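Local coordinates for 2-hydroxyisobutyryl-CoA synthetase (Aquincola tertiaricarbonis, PDB 6HDY), which belongs to the ANL superfamily of AMP-binding enzymes, with a large AMP-binding domain followed by a smaller C-terminal domain, at residues E291-G296 with E352-R357; C299-I304 with T358-P363; V417-S422 with V455-I460; A388-M393 with T436-R441; R205-L210 with R233-N238. All blocks are in the same frame, centred on the assembly; numbering follows the deposited sequence.

How the interactions relate
Interactions 1 and 2 pair neighbouring pieces of the same two parts of the chain, with centres about 11 Å apart, and they touch: R361 NH2 of interaction 2 meets D295 O of interaction 1, and N353 ND2 meets Y359 O. In interaction 2 the side chain of L362 lies about 8 Å from the bound 8LQ and about 11 Å from (3S)-3-hydroxybutanoic acid. Interactions 3 and 4, centres about 14 Å apart, share the C-terminal domain, where V417 packs on L390. Interaction 5 belongs to the larger AMP-binding part of the chain, yet its nearest atoms come within about 5 Å of interaction 3 without touching.

Interaction 1 of 5, residues E291-G296 with E352-R357; sequences EQSNDG and ENPCGR
S293 and C355 make the polar core of this contact. The backbone N of C355 donates to S293 OG at 3.2 Å, with an N-H...O angle of 161°. The same hydroxyl lies 3.1 Å from C355 SG, so both the backbone and the side chain of C355 gather round one oxygen. C355 carries SG between its own backbone N and carbonyl carbon (chi1 66°), which sets the sulfur beside that hydroxyl. Within its own segment the sulfur accepts from R357 N and from R357 NH2, the latter in the guanidinium plane.

A water extends the polar network: it donates to Q292 OE1 and accepts from R357 NH2 at 2.9 Å, joining amide and guanidinium. The arginine has its strongest partner elsewhere, in a salt bridge from NE to E39.

Apolar atoms fill in around these bonds. P354 rests its CB 3.6 Å from Q292 O, while its CD approaches S293 OG to 3.3 Å. Q292 bends at chi2 (77°), and its OE1 lies 3.2 Å from C355 CB. The second segment presents these groups from a type I beta turn running from N353 to G356, and S293 is the centre of an inverse gamma turn, so two tight turns meet here.

Both segments are loops. Segment 291-296 links strand 287-288 to strand 297-299. Segment 352-357 leads from strand 340-347 to strand 361-362. L298 on strand 297-299 packs against N353, C355 and R357, whereas E291 and N294 reach Y273 on strand 271-274.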
# COMPACT_ATOMS: atom_id res chain seq x y z
N GLU A 291 27.16 -2.85 0.08
CA GLU A 291 27.54 -4.21 -0.29
C GLU A 291 28.87 -4.68 0.36
O GLU A 291 28.93 -5.82 0.83
CB GLU A 291 27.57 -4.42 -1.81
CG GLU A 291 27.74 -5.88 -2.19
CD GLU A 291 27.70 -6.19 -3.67
OE1 GLU A 291 27.61 -5.24 -4.48
OE2 GLU A 291 27.75 -7.39 -4.02
N GLN A 292 29.88 -3.79 0.43
CA GLN A 292 31.19 -4.09 1.03
C GLN A 292 31.23 -3.76 2.52
O GLN A 292 31.76 -4.56 3.28
CB GLN A 292 32.36 -3.44 0.26
CG GLN A 292 32.42 -3.78 -1.26
CD GLN A 292 31.41 -3.00 -2.10
OE1 GLN A 292 30.91 -1.94 -1.71
NE2 GLN A 292 31.03 -3.53 -3.26
N SER A 293 30.68 -2.61 2.95
CA SER A 293 30.58 -2.23 4.36
C SER A 293 29.22 -2.77 4.79
O SER A 293 28.28 -1.99 5.02
CB SER A 293 30.66 -0.72 4.52
OG SER A 293 31.76 -0.19 3.79
N ASN A 294 29.07 -4.11 4.77
CA ASN A 294 27.78 -4.78 4.99
C ASN A 294 27.37 -4.92 6.46
O ASN A 294 26.23 -5.32 6.71
CB ASN A 294 27.73 -6.15 4.27
CG ASN A 294 28.75 -7.12 4.79
OD1 ASN A 294 29.89 -6.76 5.06
ND2 ASN A 294 28.35 -8.36 5.02
N ASP A 295 28.27 -4.64 7.41
CA ASP A 295 27.90 -4.65 8.83
C ASP A 295 27.58 -3.22 9.28
O ASP A 295 28.30 -2.27 8.96
CB ASP A 295 28.97 -5.30 9.72
CG ASP A 295 29.22 -6.77 9.42
OD1 ASP A 295 28.25 -7.56 9.42
OD2 ASP A 295 30.40 -7.14 9.22
N GLY A 296 26.46 -3.09 9.97
CA GLY A 296 26.02 -1.80 10.46
C GLY A 296 25.59 -0.87 9.34
O GLY A 296 25.10 -1.31 8.29
N GLU A 352 38.29 3.77 8.15
CA GLU A 352 38.18 3.40 6.73
C GLU A 352 37.08 2.34 6.53
O GLU A 352 36.95 1.42 7.34
CB GLU A 352 39.55 2.87 6.25
CG GLU A 352 39.80 3.00 4.76
CD GLU A 352 41.19 2.58 4.30
OE1 GLU A 352 41.61 1.44 4.62
OE2 GLU A 352 41.85 3.38 3.60
N ASN A 353 36.28 2.48 5.46
CA ASN A 353 35.21 1.54 5.17
C ASN A 353 35.58 0.63 4.01
O ASN A 353 36.19 1.13 3.07
CB ASN A 353 33.90 2.28 4.89
CG ASN A 353 33.44 3.10 6.07
OD1 ASN A 353 33.18 2.57 7.15
ND2 ASN A 353 33.33 4.41 5.89
N PRO A 354 35.22 -0.69 4.06
CA PRO A 354 35.57 -1.60 2.94
C PRO A 354 35.08 -1.16 1.55
O PRO A 354 35.77 -1.45 0.55
CB PRO A 354 34.97 -2.95 3.35
CG PRO A 354 34.74 -2.85 4.82
CD PRO A 354 34.51 -1.41 5.14
N CYS A 355 33.94 -0.45 1.47
CA CYS A 355 33.41 0.06 0.20
C CYS A 355 34.21 1.28 -0.30
O CYS A 355 34.16 1.58 -1.49
CB CYS A 355 31.91 0.35 0.28
SG CYS A 355 31.46 1.71 1.40
N GLY A 356 34.96 1.92 0.60
CA GLY A 356 35.75 3.10 0.27
C GLY A 356 34.99 4.42 0.37
O GLY A 356 35.50 5.46 -0.04
N ARG A 357 33.76 4.38 0.92
CA ARG A 357 32.98 5.60 1.15
C ARG A 357 33.53 6.28 2.40
O ARG A 357 33.77 5.62 3.43
CB ARG A 357 31.47 5.30 1.25
CG ARG A 357 30.83 5.03 -0.12
CD ARG A 357 29.40 4.54 -0.01
NE ARG A 357 28.79 4.29 -1.32
CZ ARG A 357 28.79 3.12 -1.96
NH1 ARG A 357 28.19 3.00 -3.12
NH2 ARG A 357 29.38 2.06 -1.42
O HOH W 1 28.70 -0.55 -2.43

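Interaction 2 of 5, residues C299-I304 with T358-P363; sequences CWQDII and TYPRLP. With SO4 (sulfate ion), chain E.
At the edge of a small antiparallel sheet, where strand 297-299 lies beside strand 361-362, C299 and P360 join the two segments through their backbones: C299 N donates to P360 O at 2.9 Å. Just past this bond the chain folds into an inverse gamma turn centred on W300, and the side chain of Y359 lies against it.

The tyrosine ring takes W300 CA over the centre of one face, a CH-pi contact with CA 3.8 Å from the ring centroid. Rim atom CE2 of Y359 in turn sits over a face of the indole, 3.7 Å from W300 CD2, the two ring planes being inclined at 40°. At the far end of the ring Y359 OH donates to D302 OD1 at 2.7 Å, using the syn lone pair of the carboxylate. D302 CG stands between its own backbone N and carbonyl carbon (chi1 52°), and the carboxylate meets the ring edge with the two planes only 19° apart. D302 OD2 is engaged separately by salt bridges to R38 and R153, which would be expected to favour the charged carboxylate.

Smaller apolar contacts complete the interface: Q301 CG lies 3.7 Å from P360 CD, and C299 SG lies 4.0 Å from L362 CD2. Beyond them R361 extends its guanidinium to a sulfate ion, R361 NH1 donating to sulfate O2 at 2.9 Å.

Around this buried patch, helix 141-157 packs R153 and I154 against W300, helix 43-64 brings I50 to Q301 and R46 to Y359, and M297 of strand 297-299 touches L362.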
# COMPACT_ATOMS: atom_id res chain seq x y z
N CYS A 299 26.67 6.75 7.61
CA CYS A 299 25.92 8.00 7.73
C CYS A 299 26.18 8.75 6.45
O CYS A 299 27.24 9.36 6.31
CB CYS A 299 26.38 8.81 8.94
SG CYS A 299 26.22 7.94 10.52
N TRP A 300 25.23 8.71 5.50
CA TRP A 300 25.33 9.41 4.22
C TRP A 300 25.09 10.91 4.47
O TRP A 300 24.00 11.43 4.25
CB TRP A 300 24.35 8.81 3.21
CG TRP A 300 24.60 7.37 2.90
CD1 TRP A 300 24.49 6.31 3.75
CD2 TRP A 300 24.92 6.82 1.61
NE1 TRP A 300 24.78 5.14 3.09
CE2 TRP A 300 25.02 5.41 1.77
CE3 TRP A 300 25.12 7.37 0.33
CZ2 TRP A 300 25.32 4.55 0.70
CZ3 TRP A 300 25.42 6.52 -0.73
CH2 TRP A 300 25.52 5.13 -0.54
N GLN A 301 26.15 11.57 4.99
CA GLN A 301 26.22 12.93 5.50
C GLN A 301 25.75 14.05 4.56
O GLN A 301 25.23 15.06 5.04
CB GLN A 301 27.64 13.23 6.00
CG GLN A 301 28.04 12.44 7.26
CD GLN A 301 27.16 12.68 8.47
OE1 GLN A 301 26.01 12.22 8.55
NE2 GLN A 301 27.69 13.36 9.47
N ASP A 302 25.98 13.90 3.24
CA ASP A 302 25.56 14.90 2.24
C ASP A 302 24.08 14.78 1.84
O ASP A 302 23.59 15.59 1.03
CB ASP A 302 26.48 14.88 1.01
CG ASP A 302 26.64 13.50 0.43
OD1 ASP A 302 27.40 12.69 1.01
OD2 ASP A 302 25.97 13.21 -0.59
N ILE A 303 23.37 13.76 2.38
CA ILE A 303 21.93 13.58 2.17
C ILE A 303 21.20 14.17 3.40
O ILE A 303 20.36 15.04 3.25
CB ILE A 303 21.54 12.09 1.86
CG1 ILE A 303 22.14 11.63 0.49
CG2 ILE A 303 19.99 11.93 1.88
CD1 ILE A 303 22.00 10.14 0.12
N ILE A 304 21.57 13.71 4.61
CA ILE A 304 21.10 14.17 5.92
C ILE A 304 22.34 14.18 6.83
O ILE A 304 23.09 13.20 6.86
CB ILE A 304 19.95 13.27 6.51
CG1 ILE A 304 18.61 13.56 5.80
CG2 ILE A 304 19.82 13.36 8.07
CD1 ILE A 304 17.55 12.50 6.01
N THR A 358 33.79 7.59 2.30
CA THR A 358 34.40 8.38 3.38
C THR A 358 33.34 8.96 4.36
O THR A 358 33.30 10.17 4.59
CB THR A 358 35.23 9.48 2.75
OG1 THR A 358 34.39 10.15 1.84
CG2 THR A 358 36.49 8.95 2.02
N TYR A 359 32.50 8.08 4.93
CA TYR A 359 31.42 8.45 5.84
C TYR A 359 31.63 7.89 7.25
O TYR A 359 32.17 6.78 7.36
CB TYR A 359 30.08 7.85 5.34
CG TYR A 359 29.47 8.44 4.09
CD1 TYR A 359 29.32 9.82 3.95
CD2 TYR A 359 28.94 7.62 3.10
CE1 TYR A 359 28.69 10.36 2.83
CE2 TYR A 359 28.34 8.16 1.96
CZ TYR A 359 28.23 9.53 1.82
OH TYR A 359 27.67 10.06 0.69
N PRO A 360 31.07 8.55 8.32
CA PRO A 360 31.08 7.93 9.66
C PRO A 360 30.17 6.70 9.60
O PRO A 360 29.30 6.60 8.72
CB PRO A 360 30.46 9.00 10.57
CG PRO A 360 30.54 10.27 9.78
CD PRO A 360 30.37 9.84 8.36
N ARG A 361 30.39 5.76 10.51
CA ARG A 361 29.68 4.49 10.54
C ARG A 361 29.04 4.23 11.90
O ARG A 361 29.55 4.66 12.93
CB ARG A 361 30.71 3.38 10.21
CG ARG A 361 30.14 1.99 9.93
CD ARG A 361 31.25 1.04 9.53
NE ARG A 361 30.72 -0.18 8.90
CZ ARG A 361 31.47 -1.15 8.38
NH1 ARG A 361 32.80 -1.05 8.39
NH2 ARG A 361 30.90 -2.23 7.86
N LEU A 362 27.95 3.46 11.89
CA LEU A 362 27.26 2.90 13.04
C LEU A 362 27.55 1.39 12.90
O LEU A 362 26.77 0.67 12.27
CB LEU A 362 25.75 3.22 13.02
CG LEU A 362 25.35 4.69 12.78
CD1 LEU A 362 23.83 4.86 12.82
CD2 LEU A 362 26.01 5.64 13.78
N PRO A 363 28.73 0.93 13.41
CA PRO A 363 29.15 -0.48 13.20
C PRO A 363 28.21 -1.57 13.70
O PRO A 363 28.30 -2.72 13.23
CB PRO A 363 30.49 -0.56 13.93
CG PRO A 363 30.96 0.82 14.03
CD PRO A 363 29.76 1.67 14.17
S SO4 E . 35.18 -3.51 8.59
O1 SO4 E . 35.57 -2.09 8.48
O2 SO4 E . 33.83 -3.73 8.07
O3 SO4 E . 36.11 -4.33 7.81
O4 SO4 E . 35.22 -3.90 10.00

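Interaction 3 of 5, residues V417-S422 with V455-I460; sequences VEPSES and VAPNSI
E418 OE2 is gripped by I460 N, which donates to it at 2.9 Å nearly along the C-O axis, and by R462, which forms a salt bridge with it; S459 N also stands 3.0 Å away. The other oxygen, E418 OE1, accepts a weak bond from N458 N at 2.9 Å. The carboxylate reaches these amides because its chain is extended beyond CG (chi2 -177°), with CG passing 3.4 Å from A456 O and packing against V455 CG2.

N458 and S459 belong to a type II beta turn from A456 to S459, and I460 follows it; A456 O accepts from both the N and the OG of S459. At the margin N458 ND2 donates to E421 OE1 at 3.2 Å. This bond is almost straight (178°) and lies in the amide plane of N458 but meets the E421 carboxylate from above, the two planes being 87° apart. Backbone pairing is continued by V455 N to V417 O, and P457 CB packs on E421 CG at 3.8 Å.

The carboxylate of E418, near the end of strand 413-419, thus binds backbone amides in and just after the turn that follows strand 450-454, and the arginine nearby probably stabilises its negative charge.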
# COMPACT_ATOMS: atom_id res chain seq x y z
N VAL A 417 9.83 -17.75 26.90
CA VAL A 417 10.61 -18.17 25.74
C VAL A 417 10.04 -19.41 25.04
O VAL A 417 9.69 -20.40 25.69
CB VAL A 417 12.11 -18.35 26.12
CG1 VAL A 417 12.96 -18.80 24.93
CG2 VAL A 417 12.70 -17.07 26.73
N GLU A 418 9.97 -19.35 23.71
CA GLU A 418 9.55 -20.49 22.91
C GLU A 418 10.75 -21.41 22.65
O GLU A 418 11.79 -20.93 22.19
CB GLU A 418 9.01 -20.02 21.54
CG GLU A 418 7.50 -20.07 21.40
CD GLU A 418 6.99 -19.69 20.03
OE1 GLU A 418 7.59 -20.14 19.02
OE2 GLU A 418 5.94 -19.01 19.96
N PRO A 419 10.63 -22.74 22.90
CA PRO A 419 11.68 -23.67 22.44
C PRO A 419 11.36 -24.05 20.97
O PRO A 419 10.25 -23.80 20.49
CB PRO A 419 11.45 -24.89 23.32
CG PRO A 419 9.94 -24.90 23.53
CD PRO A 419 9.46 -23.46 23.46
N SER A 420 12.30 -24.69 20.26
CA SER A 420 12.03 -25.16 18.90
C SER A 420 11.14 -26.42 18.94
O SER A 420 11.07 -27.10 19.98
CB SER A 420 13.33 -25.46 18.16
OG SER A 420 14.05 -26.51 18.78
N GLU A 421 10.44 -26.70 17.82
CA GLU A 421 9.59 -27.89 17.71
C GLU A 421 10.38 -29.21 17.95
O GLU A 421 9.84 -30.14 18.57
CB GLU A 421 8.87 -27.94 16.35
CG GLU A 421 7.72 -26.96 16.26
CD GLU A 421 7.27 -26.66 14.85
OE1 GLU A 421 7.62 -25.58 14.32
OE2 GLU A 421 6.58 -27.52 14.25
N SER A 422 11.68 -29.25 17.52
CA SER A 422 12.58 -30.40 17.70
C SER A 422 12.99 -30.56 19.17
O SER A 422 13.11 -31.70 19.64
CB SER A 422 13.80 -30.32 16.78
OG SER A 422 14.70 -29.29 17.16
N VAL A 455 6.91 -21.49 26.73
CA VAL A 455 5.58 -21.50 26.14
C VAL A 455 5.62 -22.51 24.96
O VAL A 455 6.71 -22.88 24.51
CB VAL A 455 5.03 -20.11 25.72
CG1 VAL A 455 4.77 -19.22 26.94
CG2 VAL A 455 5.92 -19.41 24.68
N ALA A 456 4.45 -22.94 24.49
CA ALA A 456 4.30 -23.89 23.41
C ALA A 456 4.93 -23.36 22.12
O ALA A 456 4.82 -22.17 21.85
CB ALA A 456 2.82 -24.19 23.17
N PRO A 457 5.60 -24.20 21.30
CA PRO A 457 6.14 -23.70 20.02
C PRO A 457 5.05 -23.02 19.16
O PRO A 457 3.90 -23.46 19.13
CB PRO A 457 6.67 -24.98 19.35
CG PRO A 457 6.97 -25.89 20.49
CD PRO A 457 5.87 -25.66 21.45
N ASN A 458 5.41 -21.90 18.49
CA ASN A 458 4.54 -21.11 17.60
C ASN A 458 3.27 -20.52 18.30
O ASN A 458 2.31 -20.16 17.61
CB ASN A 458 4.17 -21.90 16.32
CG ASN A 458 5.34 -22.63 15.70
OD1 ASN A 458 6.40 -22.04 15.43
ND2 ASN A 458 5.21 -23.94 15.52
N SER A 459 3.29 -20.40 19.64
CA SER A 459 2.17 -19.84 20.40
C SER A 459 2.23 -18.30 20.41
O SER A 459 1.17 -17.66 20.40
CB SER A 459 2.16 -20.38 21.82
OG SER A 459 3.34 -20.06 22.53
N ILE A 460 3.44 -17.72 20.47
CA ILE A 460 3.64 -16.26 20.50
C ILE A 460 3.34 -15.68 19.10
O ILE A 460 3.85 -16.19 18.09
CB ILE A 460 5.05 -15.83 21.05
CG1 ILE A 460 5.27 -16.31 22.51
CG2 ILE A 460 5.25 -14.30 20.93
CD1 ILE A 460 6.78 -16.21 23.05

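Interaction 4 of 5, residues A388-M393 with T436-R441; sequences AALNQM and TEASHR
M393 and R441 have the most surface buried here, and their side chains reach toward each other tip to tip. The methionine chain bends at chi3 (71°), which turns CE over one face of the guanidinium, 3.6 Å above its plane and toward the rim. M393 CG approaches R441 NE to 3.5 Å on the way. The sulfur and methyl also reach the helix backbone, SD lying 3.8 Å from A438 CA and CE 3.7 Å from E437 O.

In the plane of the same guanidinium, R441 NH2 donates to Q392 O at 3.3 Å, so the carbonyl of Q392, just after helix 383-391, is tied to helix 428-446. R441 NH1 turns back within its own helix to a salt bridge with E437 OE2 at 2.8 Å, though its hydrogen-bond geometry is weak. Together these partners help to orient the guanidinium against the methionine.

A438, the third residue, offers its CB to M393 SD and, at 4.4 Å, to L390 CD2. V442 and V445 continue the apolar seam along helix 428-446, where they meet L390 and A389. In this way the end of helix 383-391 and the turn after it pack on helix 428-446 beside the mixed sheet of the C-terminal domain.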
# COMPACT_ATOMS: atom_id res chain seq x y z
N ALA A 388 19.25 -10.72 20.88
CA ALA A 388 20.55 -11.15 20.38
C ALA A 388 21.05 -12.43 21.07
O ALA A 388 21.49 -13.35 20.38
CB ALA A 388 21.57 -10.04 20.54
N ALA A 389 20.96 -12.49 22.42
CA ALA A 389 21.44 -13.64 23.20
C ALA A 389 20.63 -14.89 22.90
O ALA A 389 21.22 -15.95 22.69
CB ALA A 389 21.41 -13.33 24.69
N LEU A 390 19.29 -14.76 22.82
CA LEU A 390 18.40 -15.88 22.52
C LEU A 390 18.56 -16.45 21.11
O LEU A 390 18.54 -17.67 20.94
CB LEU A 390 16.94 -15.53 22.78
CG LEU A 390 16.49 -15.34 24.22
CD1 LEU A 390 15.05 -15.00 24.25
CD2 LEU A 390 16.70 -16.60 25.07
N ASN A 391 18.71 -15.56 20.10
CA ASN A 391 18.84 -15.93 18.69
C ASN A 391 20.16 -16.64 18.39
O ASN A 391 20.28 -17.27 17.35
CB ASN A 391 18.62 -14.71 17.75
CG ASN A 391 17.15 -14.46 17.46
OD1 ASN A 391 16.57 -15.02 16.53
ND2 ASN A 391 16.51 -13.64 18.29
N GLN A 392 21.12 -16.57 19.32
CA GLN A 392 22.42 -17.23 19.18
C GLN A 392 22.43 -18.63 19.81
O GLN A 392 23.49 -19.25 19.94
CB GLN A 392 23.55 -16.33 19.72
CG GLN A 392 24.01 -15.33 18.68
CD GLN A 392 25.07 -14.37 19.16
OE1 GLN A 392 24.93 -13.72 20.21
NE2 GLN A 392 26.12 -14.20 18.36
N MET A 393 21.22 -19.14 20.14
CA MET A 393 20.98 -20.45 20.75
C MET A 393 20.21 -21.35 19.77
O MET A 393 19.14 -20.95 19.29
CB MET A 393 20.18 -20.32 22.06
CG MET A 393 20.79 -19.41 23.10
SD MET A 393 19.92 -19.52 24.68
CE MET A 393 20.46 -21.22 25.22
N THR A 436 16.62 -24.01 31.36
CA THR A 436 17.76 -23.73 32.25
C THR A 436 18.94 -23.10 31.48
O THR A 436 19.55 -22.15 31.97
CB THR A 436 18.16 -24.97 33.08
OG1 THR A 436 18.63 -26.01 32.22
CG2 THR A 436 17.03 -25.48 33.94
N GLU A 437 19.25 -23.63 30.28
CA GLU A 437 20.34 -23.10 29.45
C GLU A 437 20.07 -21.67 28.92
O GLU A 437 21.01 -20.87 28.83
CB GLU A 437 20.70 -24.06 28.31
CG GLU A 437 22.10 -24.62 28.44
CD GLU A 437 23.20 -23.71 27.93
OE1 GLU A 437 23.63 -22.81 28.69
OE2 GLU A 437 23.63 -23.88 26.76
N ALA A 438 18.80 -21.36 28.58
CA ALA A 438 18.36 -20.03 28.14
C ALA A 438 18.58 -19.04 29.30
O ALA A 438 19.24 -18.03 29.11
CB ALA A 438 16.89 -20.05 27.74
N SER A 439 18.11 -19.41 30.52
CA SER A 439 18.29 -18.66 31.78
C SER A 439 19.77 -18.32 32.02
O SER A 439 20.09 -17.14 32.16
CB SER A 439 17.71 -19.45 32.96
OG SER A 439 17.98 -18.82 34.20
N HIS A 440 20.66 -19.32 31.99
CA HIS A 440 22.10 -19.16 32.18
C HIS A 440 22.72 -18.23 31.16
O HIS A 440 23.41 -17.29 31.55
CB HIS A 440 22.82 -20.53 32.16
CG HIS A 440 24.31 -20.46 32.32
ND1 HIS A 440 24.91 -20.50 33.57
CD2 HIS A 440 25.28 -20.41 31.37
CE1 HIS A 440 26.22 -20.45 33.34
NE2 HIS A 440 26.49 -20.39 32.03
N ARG A 441 22.50 -18.49 29.85
CA ARG A 441 23.07 -17.69 28.75
C ARG A 441 22.78 -16.20 28.95
O ARG A 441 23.71 -15.38 28.98
CB ARG A 441 22.55 -18.19 27.37
CG ARG A 441 23.63 -18.28 26.28
CD ARG A 441 23.92 -19.73 25.88
NE ARG A 441 23.93 -19.94 24.43
CZ ARG A 441 24.05 -21.12 23.83
NH1 ARG A 441 24.17 -22.23 24.55
NH2 ARG A 441 24.04 -21.21 22.50

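Interaction 5 of 5, residues R205-L210 with R233-N238; sequences RLVQWL and REEKLN
L237 and V207 meet through L237 CD1, which lies 3.8 Å from V207 CG2 and 3.7 Å from V207 O. The same methyl touches the amide end of Q208, with Q208 NE2 at 3.6 Å and CD at 3.7 Å, the two side chains crossing at about a right angle. V207 CG2 also has E235 CB 4.0 Å away, and E235 CG lies 3.9 Å from Q208 NE2. The amide of Q208 and the carboxylate of E235 are turned 72° to each other, and the contact between them is made by the aliphatic carbon of the glutamate.

The bend at chi2 (-62°) places Q208 CD beside L237 CD1.

These partners stand where helix 222-234 ends in a Schellman motif: K236, at positive phi, is its C-prime residue, with L237 N bonded to A232 O and K236 N to R233 O. The turn carries L237 back toward helix 202-213, and in this way the residues that follow helix 222-234 pack on the side of helix 202-213.

Further out, L237 also touches D211, and E235 touches A204, both on helix 202-213. On the inner side of that helix L206 and L210 pack on L228 of helix 222-234 and on C167 of strand 165-168 in the parallel sheet. R205 and W209 face the other way, packing on L174 of the second subunit.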
# COMPACT_ATOMS: atom_id res chain seq x y z
N ARG A 205 0.42 -16.13 0.53
CA ARG A 205 0.41 -15.80 -0.89
C ARG A 205 1.76 -15.25 -1.37
O ARG A 205 2.22 -15.61 -2.45
CB ARG A 205 -0.75 -14.89 -1.23
CG ARG A 205 -2.07 -15.66 -1.31
CD ARG A 205 -3.24 -14.88 -1.89
NE ARG A 205 -3.59 -13.73 -1.06
CZ ARG A 205 -3.09 -12.51 -1.23
NH1 ARG A 205 -3.44 -11.52 -0.42
NH2 ARG A 205 -2.22 -12.28 -2.21
N LEU A 206 2.43 -14.45 -0.52
CA LEU A 206 3.74 -13.87 -0.81
C LEU A 206 4.80 -14.91 -1.10
O LEU A 206 5.55 -14.74 -2.04
CB LEU A 206 4.22 -12.94 0.32
CG LEU A 206 5.56 -12.17 0.09
CD1 LEU A 206 5.60 -11.47 -1.31
CD2 LEU A 206 5.76 -11.12 1.18
N VAL A 207 4.90 -15.94 -0.26
CA VAL A 207 5.90 -17.00 -0.43
C VAL A 207 5.75 -17.66 -1.81
O VAL A 207 6.76 -17.88 -2.48
CB VAL A 207 5.99 -18.01 0.75
CG1 VAL A 207 6.48 -17.31 2.02
CG2 VAL A 207 4.66 -18.73 1.01
N GLN A 208 4.49 -17.87 -2.27
CA GLN A 208 4.22 -18.39 -3.62
C GLN A 208 4.72 -17.42 -4.67
O GLN A 208 5.37 -17.87 -5.62
CB GLN A 208 2.72 -18.69 -3.83
CG GLN A 208 2.15 -19.83 -2.97
CD GLN A 208 2.77 -21.21 -3.22
OE1 GLN A 208 3.44 -21.49 -4.24
NE2 GLN A 208 2.57 -22.10 -2.25
N TRP A 209 4.48 -16.07 -4.50
CA TRP A 209 4.96 -15.05 -5.43
C TRP A 209 6.46 -14.97 -5.47
O TRP A 209 7.01 -14.75 -6.54
CB TRP A 209 4.35 -13.66 -5.14
CG TRP A 209 2.98 -13.50 -5.72
CD1 TRP A 209 1.80 -13.91 -5.15
CD2 TRP A 209 2.63 -12.93 -6.98
NE1 TRP A 209 0.75 -13.63 -5.98
CE2 TRP A 209 1.23 -13.02 -7.11
CE3 TRP A 209 3.37 -12.30 -8.00
CZ2 TRP A 209 0.55 -12.56 -8.24
CZ3 TRP A 209 2.69 -11.82 -9.10
CH2 TRP A 209 1.31 -11.97 -9.23
N LEU A 210 7.14 -15.13 -4.32
CA LEU A 210 8.61 -15.09 -4.24
C LEU A 210 9.24 -16.33 -4.91
O LEU A 210 10.31 -16.22 -5.53
CB LEU A 210 9.09 -15.00 -2.79
CG LEU A 210 8.59 -13.80 -1.95
CD1 LEU A 210 8.85 -14.03 -0.49
CD2 LEU A 210 9.21 -12.49 -2.40
N ARG A 233 8.21 -22.39 5.07
CA ARG A 233 8.35 -23.77 5.50
C ARG A 233 6.98 -24.40 5.78
O ARG A 233 6.72 -25.45 5.21
CB ARG A 233 9.36 -23.90 6.64
CG ARG A 233 10.79 -23.57 6.18
CD ARG A 233 11.83 -23.80 7.25
NE ARG A 233 11.78 -22.80 8.32
CZ ARG A 233 12.54 -21.72 8.38
NH1 ARG A 233 13.44 -21.48 7.43
NH2 ARG A 233 12.42 -20.87 9.39
N GLU A 234 6.05 -23.72 6.51
CA GLU A 234 4.67 -24.23 6.73
C GLU A 234 3.97 -24.53 5.38
O GLU A 234 3.18 -25.47 5.30
CB GLU A 234 3.82 -23.22 7.51
CG GLU A 234 4.05 -23.21 9.01
CD GLU A 234 3.31 -22.13 9.79
OE1 GLU A 234 3.26 -20.97 9.32
OE2 GLU A 234 2.85 -22.43 10.91
N GLU A 235 4.27 -23.72 4.34
CA GLU A 235 3.73 -23.79 2.98
C GLU A 235 4.52 -24.76 2.07
O GLU A 235 4.30 -24.78 0.85
CB GLU A 235 3.69 -22.37 2.37
CG GLU A 235 2.41 -22.06 1.62
CD GLU A 235 1.13 -22.02 2.42
OE1 GLU A 235 1.19 -21.98 3.67
OE2 GLU A 235 0.05 -22.00 1.79
N LYS A 236 5.42 -25.57 2.67
CA LYS A 236 6.29 -26.58 2.05
C LYS A 236 7.18 -26.00 0.90
O LYS A 236 7.51 -26.70 -0.06
CB LYS A 236 5.49 -27.83 1.61
CG LYS A 236 5.13 -28.76 2.78
CD LYS A 236 4.26 -29.94 2.35
CE LYS A 236 3.64 -30.68 3.52
NZ LYS A 236 2.78 -31.82 3.06
N LEU A 237 7.61 -24.73 1.06
CA LEU A 237 8.50 -24.03 0.15
C LEU A 237 9.80 -23.75 0.89
O LEU A 237 9.78 -23.52 2.10
CB LEU A 237 7.90 -22.70 -0.37
CG LEU A 237 6.62 -22.77 -1.23
CD1 LEU A 237 6.03 -21.39 -1.41
CD2 LEU A 237 6.88 -23.39 -2.60
N ASN A 238 10.93 -23.76 0.18
CA ASN A 238 12.23 -23.51 0.79
C ASN A 238 12.63 -22.08 0.46
O ASN A 238 12.73 -21.75 -0.73
CB ASN A 238 13.27 -24.54 0.32
CG ASN A 238 14.54 -24.58 1.13
OD1 ASN A 238 15.16 -23.54 1.43
ND2 ASN A 238 15.01 -25.78 1.43